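Local atomic coordinates of putative oxidoreductase YfjR (Streptomyces aurantiacus, PDB entry 4OQZ), a protein that reduces imines to amines, acting as an S-selective imine reductase that probably draws its hydride from NADPH. Residues P162-A165 against A166-Q170; G136-A139 against A140-Q143. One frame throughout, in Å; residues are numbered along the deposited sequence.

Contact 1 of 2, residues P162-A165 against A166-Q170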
loop_
_atom_site.group_PDB
_atom_site.type_symbol
_atom_site.label_atom_id
_atom_site.label_comp_id
_atom_site.label_asym_id
_atom_site.label_seq_id
_atom_site.Cartn_x
_atom_site.Cartn_y
_atom_site.Cartn_z
ATOM N N PRO A 162 9.209 -25.425 8.000
ATOM C CA PRO A 162 9.192 -25.301 6.528
ATOM C C PRO A 162 8.232 -24.247 5.961
ATOM O O PRO A 162 8.547 -23.599 4.952
ATOM C CB PRO A 162 8.784 -26.707 6.081
ATOM C CG PRO A 162 9.279 -27.587 7.155
ATOM C CD PRO A 162 9.015 -26.835 8.406
ATOM N N GLY A 163 7.088 -24.072 6.621
ATOM C CA GLY A 163 6.072 -23.109 6.210
ATOM C C GLY A 163 6.439 -21.658 6.432
ATOM O O GLY A 163 5.874 -20.780 5.778
ATOM N N LEU A 164 7.385 -21.386 7.348
ATOM C CA LEU A 164 7.792 -20.026 7.724
ATOM C C LEU A 164 8.225 -19.052 6.617
ATOM O O LEU A 164 7.690 -17.942 6.548
ATOM C CB LEU A 164 8.734 -19.999 8.944
ATOM C CG LEU A 164 8.116 -19.459 10.230
ATOM C CD1 LEU A 164 8.895 -19.899 11.444
ATOM C CD2 LEU A 164 8.064 -17.957 10.216
ATOM N N ALA A 165 9.168 -19.452 5.750
ATOM C CA ALA A 165 9.628 -18.571 4.655
ATOM C C ALA A 165 8.512 -18.327 3.633
ATOM O O ALA A 165 8.379 -17.218 3.121
ATOM C CB ALA A 165 10.866 -19.145 3.987
ATOM N N ALA A 166 7.651 -19.342 3.430
ATOM C CA ALA A 166 6.487 -19.274 2.548
ATOM C C ALA A 166 5.479 -18.292 3.119
ATOM O O ALA A 166 4.933 -17.500 2.373
ATOM C CB ALA A 166 5.849 -20.657 2.407
ATOM N N LEU A 167 5.234 -18.344 4.449
ATOM C CA LEU A 167 4.334 -17.443 5.154
ATOM C C LEU A 167 4.820 -16.017 4.933
ATOM O O LEU A 167 4.072 -15.201 4.392
ATOM C CB LEU A 167 4.358 -17.788 6.661
ATOM C CG LEU A 167 3.135 -17.553 7.517
ATOM C CD1 LEU A 167 3.566 -17.438 8.962
ATOM C CD2 LEU A 167 2.359 -16.285 7.138
ATOM N N MET A 168 6.100 -15.740 5.259
ATOM C CA MET A 168 6.734 -14.421 5.062
ATOM C C MET A 168 6.594 -13.939 3.635
ATOM O O MET A 168 6.279 -12.755 3.397
ATOM C CB MET A 168 8.208 -14.493 5.475
ATOM C CG MET A 168 8.601 -13.558 6.632
ATOM S SD MET A 168 7.520 -13.335 8.068
ATOM C CE MET A 168 7.359 -14.926 8.564
ATOM N N TYR A 169 6.785 -14.877 2.668
ATOM C CA TYR A 169 6.591 -14.565 1.267
ATOM C C TYR A 169 5.140 -14.098 1.005
ATOM O O TYR A 169 4.962 -13.029 0.402
ATOM C CB TYR A 169 6.994 -15.748 0.354
ATOM C CG TYR A 169 7.038 -15.354 -1.106
ATOM C CD1 TYR A 169 8.147 -14.697 -1.639
ATOM C CD2 TYR A 169 5.931 -15.539 -1.932
ATOM C CE1 TYR A 169 8.176 -14.295 -2.978
ATOM C CE2 TYR A 169 5.938 -15.114 -3.260
ATOM C CZ TYR A 169 7.071 -14.518 -3.785
ATOM O OH TYR A 169 7.075 -14.121 -5.095
ATOM N N GLN A 170 4.128 -14.840 1.527
ATOM C CA GLN A 170 2.712 -14.469 1.353
ATOM C C GLN A 170 2.372 -13.131 2.012
ATOM O O GLN A 170 1.634 -12.333 1.433
ATOM C CB GLN A 170 1.748 -15.584 1.807
ATOM C CG GLN A 170 1.962 -16.956 1.147
ATOM C CD GLN A 170 1.868 -16.963 -0.362
ATOM O OE1 GLN A 170 1.187 -16.149 -0.985
ATOM N NE2 GLN A 170 2.581 -17.876 -0.983
#
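Leu167, Met168 and Tyr169 each give their backbone N-H to the carbonyl four residues earlier, in one unbroken chain where 166-170 and the residues just before it are alpha-helical. Met168 N to Leu164 O is 3.0 Å, and this bond is almost straight at its hydrogen (177°). The bonds from Leu167 N to Gly163 O and from Tyr169 N to Ala165 O are slightly shorter and more bent.

The main side-chain contact is between Leu164 and Met168, one turn apart. They lie side by side and point the same way. Branch CD2 of Leu164 meets the terminal methyl CE of Met168 at 3.5 Å. The methionine chain is bent at chi2 (41°) and chi3 (56°), which folds CE back toward the leucine. The same CE also lies 3.6 Å from Leu164 O, so the methyl rests against both the side chain and the backbone of its neighbour.

Helix 163-191 starts here, the long helix that leads from the Rossmann-type nucleotide-binding domain into the helical C-terminal domain, as in other 6-phosphogluconate dehydrogenase-like reductases. Its first turn is fixed to the sheet: Ser135 OG accepts the N-H of Ala165, and Ala165 and Met168 both pack on Phe133. Leu195 of the second subunit also packs on Met168, and His193 of that subunit on Leu167.

The CB atoms of Ala166, Leu167 and Tyr169 lie close to carbonyls of the preceding turn, as is usual along a helix. CB of Ala166 sits 3.4 Å from Gly163 O, and CB of Leu167 is 3.3 Å from Leu164 O. CB of Tyr169 lies 3.4 Å from Ala165 O. The end of the tyrosine side chain leads away from 162-165, and the side chain touches Leu119 of strand 112-119.

Contact 2 of 2, residues G136-A139 against A140-Q143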
loop_
_atom_site.group_PDB
_atom_site.type_symbol
_atom_site.label_atom_id
_atom_site.label_comp_id
_atom_site.label_asym_id
_atom_site.label_seq_id
_atom_site.Cartn_x
_atom_site.Cartn_y
_atom_site.Cartn_z
ATOM N N GLY A 136 13.607 -23.865 7.631
ATOM C CA GLY A 136 13.952 -25.281 7.623
ATOM C C GLY A 136 15.126 -25.565 8.533
ATOM O O GLY A 136 15.409 -24.750 9.414
ATOM N N PRO A 137 15.847 -26.700 8.341
ATOM C CA PRO A 137 16.951 -27.040 9.259
ATOM C C PRO A 137 18.134 -26.070 9.259
ATOM O O PRO A 137 18.811 -25.894 8.239
ATOM C CB PRO A 137 17.314 -28.481 8.868
ATOM C CG PRO A 137 16.106 -28.998 8.122
ATOM C CD PRO A 137 15.636 -27.782 7.363
ATOM N N ARG A 138 18.356 -25.428 10.432
ATOM C CA ARG A 138 19.375 -24.407 10.702
ATOM C C ARG A 138 20.798 -24.779 10.245
ATOM O O ARG A 138 21.510 -23.919 9.728
ATOM C CB ARG A 138 19.331 -23.982 12.192
ATOM C CG ARG A 138 20.363 -22.939 12.627
ATOM C CD ARG A 138 19.820 -21.527 12.621
ATOM N NE ARG A 138 20.702 -20.606 11.903
ATOM C CZ ARG A 138 20.759 -19.294 12.121
ATOM N NH1 ARG A 138 21.588 -18.534 11.419
ATOM N NH2 ARG A 138 20.001 -18.734 13.055
ATOM N N ALA A 139 21.201 -26.047 10.432
ATOM C CA ALA A 139 22.534 -26.538 10.051
ATOM C C ALA A 139 22.799 -26.466 8.544
ATOM O O ALA A 139 23.920 -26.118 8.156
ATOM C CB ALA A 139 22.751 -27.962 10.570
ATOM N N ALA A 140 21.778 -26.799 7.702
ATOM C CA ALA A 140 21.875 -26.753 6.235
ATOM C C ALA A 140 21.945 -25.296 5.759
ATOM O O ALA A 140 22.737 -24.995 4.866
ATOM C CB ALA A 140 20.682 -27.456 5.597
ATOM N N TYR A 141 21.154 -24.394 6.389
ATOM C CA TYR A 141 21.127 -22.960 6.074
ATOM C C TYR A 141 22.513 -22.367 6.322
ATOM O O TYR A 141 23.080 -21.731 5.418
ATOM C CB TYR A 141 20.049 -22.206 6.897
ATOM C CG TYR A 141 20.198 -20.699 6.819
ATOM C CD1 TYR A 141 19.705 -19.986 5.727
ATOM C CD2 TYR A 141 20.916 -19.997 7.787
ATOM C CE1 TYR A 141 19.905 -18.609 5.611
ATOM C CE2 TYR A 141 21.128 -18.624 7.677
ATOM C CZ TYR A 141 20.600 -17.930 6.599
ATOM O OH TYR A 141 20.760 -16.569 6.516
ATOM N N ASP A 142 23.055 -22.607 7.540
ATOM C CA ASP A 142 24.378 -22.152 7.966
ATOM C C ASP A 142 25.513 -22.626 7.048
ATOM O O ASP A 142 26.395 -21.830 6.714
ATOM C CB ASP A 142 24.667 -22.589 9.418
ATOM C CG ASP A 142 23.931 -21.801 10.483
ATOM O OD1 ASP A 142 23.782 -20.569 10.316
ATOM O OD2 ASP A 142 23.543 -22.407 11.509
ATOM N N GLN A 143 25.484 -23.907 6.642
ATOM C CA GLN A 143 26.512 -24.539 5.811
ATOM C C GLN A 143 26.576 -23.941 4.418
ATOM O O GLN A 143 27.663 -23.744 3.875
ATOM C CB GLN A 143 26.239 -26.056 5.713
ATOM C CG GLN A 143 27.413 -26.887 5.183
ATOM C CD GLN A 143 27.019 -28.279 4.725
ATOM O OE1 GLN A 143 26.183 -28.968 5.338
ATOM N NE2 GLN A 143 27.650 -28.738 3.648
#
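Arg138 lies beside the ring of Tyr141 and reaches on to the carboxylate of Asp142. Its CG is anti to the backbone N (chi1 179°), and bends at chi2 and chi3 bring the guanidinium to the acid one turn later. NH1 is 3.2 Å from Asp142 OD1, a hydrogen-bonded salt bridge. It meets OD1 on the syn side, somewhat out of the carboxylate plane. The two flat groups are only 25° apart. NE adds weak bonds to both oxygens, 3.4 Å to OD2 and 3.5 Å to OD1 of Asp142. NH1 also approaches CE2 of Tyr141 at 3.8 Å, with guanidinium and ring planes 73° apart. The tyrosine hydroxyl is bonded elsewhere, to Thr155 OG1. In the backbone, Asp142 N binds Arg138 O at 3.0 Å and Gln143 N binds Ala139 O at 3.1 Å. Pro137 is the N-cap, and its carbonyl takes weak bonds from Ala140 N and Tyr141 N. Ala140 packs on Thr112 and Tyr141 on Leu114, both of strand 112-119. This is an i to i+4 salt bridge on the first turn of helix 138-151, the crossover helix of the beta-alpha-beta unit that joins strands 131-135 and 154-159 in the Rossmann-type domain.

Contact 2 comes first along the chain and contact 1 follows, with the rest of helix 138-151 and strand 154-159 between them. Their centres are 16 Å apart. The nearest atoms are about 5 Å apart, so the two do not touch. Both rest on strand 112-119, but on alternate residues, consistent with opposite faces of the sheet. Contact 2 belongs to the nucleotide-binding domain. Contact 1 is at the domain junction, because helix 163-191 begins there, and it meets the second subunit. In relatives the active site lies in the cleft between the N-terminal domain of one subunit and the C-terminal domain of its partner; neither contact is assigned to it here.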